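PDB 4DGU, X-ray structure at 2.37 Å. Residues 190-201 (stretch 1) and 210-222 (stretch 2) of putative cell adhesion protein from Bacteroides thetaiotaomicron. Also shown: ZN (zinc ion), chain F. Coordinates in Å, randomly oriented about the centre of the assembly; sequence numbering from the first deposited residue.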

# COMPACT_ATOMS: atom_id res chain seq x y z
N LEU A 190 22.34 5.51 -0.49
CA LEU A 190 21.87 6.82 -0.09
C LEU A 190 20.36 6.91 -0.31
O LEU A 190 19.87 6.27 -1.23
CB LEU A 190 22.61 7.94 -0.84
CG LEU A 190 24.14 7.99 -0.70
CD1 LEU A 190 24.72 9.05 -1.60
CD2 LEU A 190 24.59 8.24 0.75
N PRO A 191 19.60 7.64 0.58
CA PRO A 191 18.14 7.75 0.38
C PRO A 191 17.76 8.36 -0.97
O PRO A 191 18.28 9.39 -1.37
CB PRO A 191 17.69 8.67 1.52
CG PRO A 191 18.80 8.68 2.49
CD PRO A 191 20.06 8.43 1.75
N GLN A 192 16.88 7.67 -1.68
CA GLN A 192 16.39 8.03 -3.01
C GLN A 192 15.12 7.27 -3.32
O GLN A 192 14.84 6.24 -2.69
CB GLN A 192 17.46 7.73 -4.08
CG GLN A 192 17.95 6.28 -4.10
CD GLN A 192 19.25 6.12 -4.82
OE1 GLN A 192 19.30 6.00 -6.03
NE2 GLN A 192 20.34 6.12 -4.10
N LYS A 193 14.39 7.73 -4.33
CA LYS A 193 13.19 7.07 -4.78
C LYS A 193 13.54 5.99 -5.80
O LYS A 193 14.26 6.24 -6.77
CB LYS A 193 12.20 8.10 -5.37
CG LYS A 193 10.97 7.48 -6.04
CD LYS A 193 9.69 7.85 -5.34
CE LYS A 193 8.49 7.17 -5.94
NZ LYS A 193 8.03 7.81 -7.23
N ILE A 194 12.99 4.79 -5.58
CA ILE A 194 13.07 3.67 -6.53
C ILE A 194 11.66 3.51 -7.07
O ILE A 194 10.72 3.39 -6.29
CB ILE A 194 13.60 2.36 -5.88
CG1 ILE A 194 15.04 2.52 -5.33
CG2 ILE A 194 13.50 1.20 -6.88
CD1 ILE A 194 15.44 1.41 -4.38
N ASN A 195 11.49 3.56 -8.39
CA ASN A 195 10.17 3.40 -9.02
C ASN A 195 9.78 1.93 -9.19
O ASN A 195 10.65 1.07 -9.36
CB ASN A 195 10.14 4.09 -10.39
CG ASN A 195 10.50 5.55 -10.34
OD1 ASN A 195 10.01 6.32 -9.51
ND2 ASN A 195 11.38 5.95 -11.23
N ALA A 196 8.47 1.66 -9.17
CA ALA A 196 7.87 0.33 -9.40
C ALA A 196 8.28 -0.15 -10.78
O ALA A 196 8.26 0.62 -11.75
CB ALA A 196 6.37 0.40 -9.29
N GLY A 197 8.78 -1.39 -10.82
CA GLY A 197 9.26 -2.00 -12.06
C GLY A 197 10.62 -1.51 -12.54
O GLY A 197 11.03 -1.84 -13.66
N GLU A 198 11.32 -0.70 -11.73
CA GLU A 198 12.65 -0.18 -12.10
C GLU A 198 13.63 -1.34 -11.97
O GLU A 198 13.70 -1.96 -10.90
CB GLU A 198 13.03 1.05 -11.23
CG GLU A 198 14.08 1.99 -11.83
CD GLU A 198 14.40 3.28 -11.06
OE1 GLU A 198 13.70 3.60 -10.06
OE2 GLU A 198 15.34 3.99 -11.48
N GLU A 199 14.31 -1.68 -13.07
CA GLU A 199 15.24 -2.80 -13.16
C GLU A 199 16.59 -2.41 -12.62
O GLU A 199 17.57 -2.36 -13.36
CB GLU A 199 15.34 -3.30 -14.61
CG GLU A 199 13.99 -3.51 -15.26
CD GLU A 199 14.04 -3.93 -16.71
OE1 GLU A 199 15.13 -4.31 -17.18
OE2 GLU A 199 12.99 -3.85 -17.38
N ILE A 200 16.65 -2.17 -11.31
CA ILE A 200 17.85 -1.70 -10.63
C ILE A 200 18.81 -2.84 -10.26
O ILE A 200 20.01 -2.59 -10.18
CB ILE A 200 17.52 -0.81 -9.39
CG1 ILE A 200 16.67 -1.53 -8.35
CG2 ILE A 200 16.85 0.49 -9.82
CD1 ILE A 200 16.99 -1.10 -6.91
N GLY A 201 18.32 -4.04 -10.06
CA GLY A 201 19.16 -5.14 -9.63
C GLY A 201 19.50 -6.20 -10.64
O GLY A 201 18.81 -6.39 -11.65
N GLN A 210 20.50 -12.42 -14.12
CA GLN A 210 19.05 -12.30 -14.02
C GLN A 210 18.73 -10.95 -13.44
O GLN A 210 19.56 -10.37 -12.72
CB GLN A 210 18.44 -13.43 -13.20
CG GLN A 210 18.46 -14.76 -13.93
CD GLN A 210 17.18 -15.50 -13.73
OE1 GLN A 210 16.24 -15.38 -14.54
NE2 GLN A 210 17.11 -16.25 -12.63
N LYS A 211 17.57 -10.40 -13.80
CA LYS A 211 17.15 -9.10 -13.29
C LYS A 211 16.37 -9.26 -11.99
O LYS A 211 15.71 -10.27 -11.76
CB LYS A 211 16.31 -8.36 -14.35
CG LYS A 211 17.11 -7.98 -15.60
CD LYS A 211 16.21 -7.52 -16.72
CE LYS A 211 16.97 -6.89 -17.85
NZ LYS A 211 16.05 -6.38 -18.90
N ILE A 212 16.51 -8.27 -11.12
CA ILE A 212 15.83 -8.13 -9.83
C ILE A 212 15.25 -6.70 -9.85
O ILE A 212 16.00 -5.74 -9.94
CB ILE A 212 16.77 -8.40 -8.60
CG1 ILE A 212 17.55 -9.72 -8.70
CG2 ILE A 212 16.00 -8.33 -7.30
CD1 ILE A 212 18.84 -9.73 -7.76
N SER A 213 13.93 -6.55 -9.83
CA SER A 213 13.35 -5.21 -9.91
C SER A 213 12.43 -4.94 -8.74
O SER A 213 11.98 -5.86 -8.04
CB SER A 213 12.58 -5.04 -11.21
OG SER A 213 13.38 -5.41 -12.32
N ALA A 214 12.14 -3.64 -8.53
CA ALA A 214 11.23 -3.24 -7.48
C ALA A 214 9.81 -3.53 -7.92
O ALA A 214 9.48 -3.34 -9.09
CB ALA A 214 11.41 -1.76 -7.15
N VAL A 215 9.00 -4.03 -7.01
CA VAL A 215 7.61 -4.35 -7.29
C VAL A 215 6.74 -3.13 -7.07
O VAL A 215 5.73 -2.95 -7.74
CB VAL A 215 7.10 -5.56 -6.47
CG1 VAL A 215 7.66 -6.87 -7.02
CG2 VAL A 215 7.41 -5.42 -4.97
N GLU A 216 7.15 -2.28 -6.13
CA GLU A 216 6.44 -1.06 -5.73
C GLU A 216 7.39 0.14 -5.63
O GLU A 216 8.61 -0.03 -5.58
CB GLU A 216 5.74 -1.32 -4.37
CG GLU A 216 4.57 -0.38 -4.08
CD GLU A 216 3.48 -0.30 -5.13
OE1 GLU A 216 2.76 -1.31 -5.32
OE2 GLU A 216 3.30 0.79 -5.73
N ASP A 217 6.83 1.35 -5.60
CA ASP A 217 7.55 2.61 -5.42
C ASP A 217 8.09 2.63 -4.01
O ASP A 217 7.37 2.27 -3.07
CB ASP A 217 6.62 3.81 -5.65
CG ASP A 217 6.48 4.30 -7.08
OD1 ASP A 217 6.87 3.56 -8.02
OD2 ASP A 217 5.97 5.42 -7.27
N LEU A 218 9.39 2.98 -3.87
CA LEU A 218 10.07 3.04 -2.56
C LEU A 218 10.79 4.33 -2.44
O LEU A 218 11.83 4.49 -3.05
CB LEU A 218 11.06 1.86 -2.36
CG LEU A 218 10.51 0.44 -2.40
CD1 LEU A 218 11.61 -0.55 -2.77
CD2 LEU A 218 9.86 0.05 -1.09
N ASP A 219 10.22 5.28 -1.70
CA ASP A 219 10.80 6.59 -1.49
C ASP A 219 11.61 6.52 -0.20
O ASP A 219 11.12 6.87 0.88
CB ASP A 219 9.69 7.67 -1.44
CG ASP A 219 10.16 9.12 -1.60
OD1 ASP A 219 11.36 9.34 -1.94
OD2 ASP A 219 9.33 10.04 -1.39
N LEU A 220 12.83 5.96 -0.31
CA LEU A 220 13.70 5.66 0.82
C LEU A 220 14.17 6.90 1.56
O LEU A 220 14.46 7.92 0.94
CB LEU A 220 14.92 4.84 0.39
CG LEU A 220 14.65 3.53 -0.41
CD1 LEU A 220 15.93 3.05 -1.06
CD2 LEU A 220 14.03 2.43 0.47
N LYS A 221 14.19 6.81 2.89
CA LYS A 221 14.62 7.88 3.78
C LYS A 221 15.45 7.27 4.94
O LYS A 221 15.72 6.08 4.94
CB LYS A 221 13.38 8.64 4.33
CG LYS A 221 12.49 9.33 3.29
CD LYS A 221 13.10 10.60 2.71
CE LYS A 221 12.35 11.10 1.51
NZ LYS A 221 11.04 11.71 1.86
N ALA A 222 15.87 8.10 5.90
CA ALA A 222 16.58 7.65 7.09
C ALA A 222 15.70 6.65 7.85
O ALA A 222 14.47 6.85 7.96
CB ALA A 222 16.92 8.83 7.98
ZN ZN F . 12.65 -5.48 -18.79
O HOH W 1 13.29 -7.63 -18.33

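The two stretches run antiparallel and meet in two short ladders of backbone hydrogen bonds separated by a turn, an example of how a strand pair can be interrupted and resumed while backbone bonds and the Asp217 side chain tie the turn across the break. In the first ladder Ile194 and Leu218 form a hydrogen-bonded pair: Ile194 N to Leu218 O and Leu218 N to Ile194 O are each 2.8 Å, and both bonds are nearly straight. Leu220 N extends the pattern to Gln192 O at 3.1 Å. The second ladder pairs Gly201 with Ile212, through Gly201 N to Ile212 O at 2.9 Å and Ile212 N to Gly201 O at 3.0 Å. A side chain on Gly201 would not fit here, since an ideal CB would lie 2.9 Å from Ile212 O.

Between the ladders the register shifts by one residue. A type II turn from Asn195 to Glu198 carries the chain through this region, with Gly197 at a positive phi that favours glycine. The turn remains tied to its neighbour: Gly197 N donates to Ala214 O at 2.7 Å, and Ala214 N makes a weak bond to Glu198 O at 3.3 Å. Asp217 contributes by side chain instead, its OD1 accepting from Ala196 N at 2.7 Å while its OD2 forms a salt bridge with Lys193 NZ at 3.2 Å.

Apolar packing centres on Ile194, whose CG2 lies 3.6 Å from Ala214 CB and whose CD1 lies 3.7 Å from Leu220 CD1. All three residues are buried, in contrast to the more accessible charged pairs. In the second of these pairs, Glu199 OE1 meets Lys211 NZ at 2.8 Å, while Glu199 OE2 binds zinc at 2.2 Å. One carboxylate thus serves both the lysine ammonium and the zinc ion, and a zinc-bound water accepts a hydrogen bond from the same Lys211 NZ at 3.1 Å.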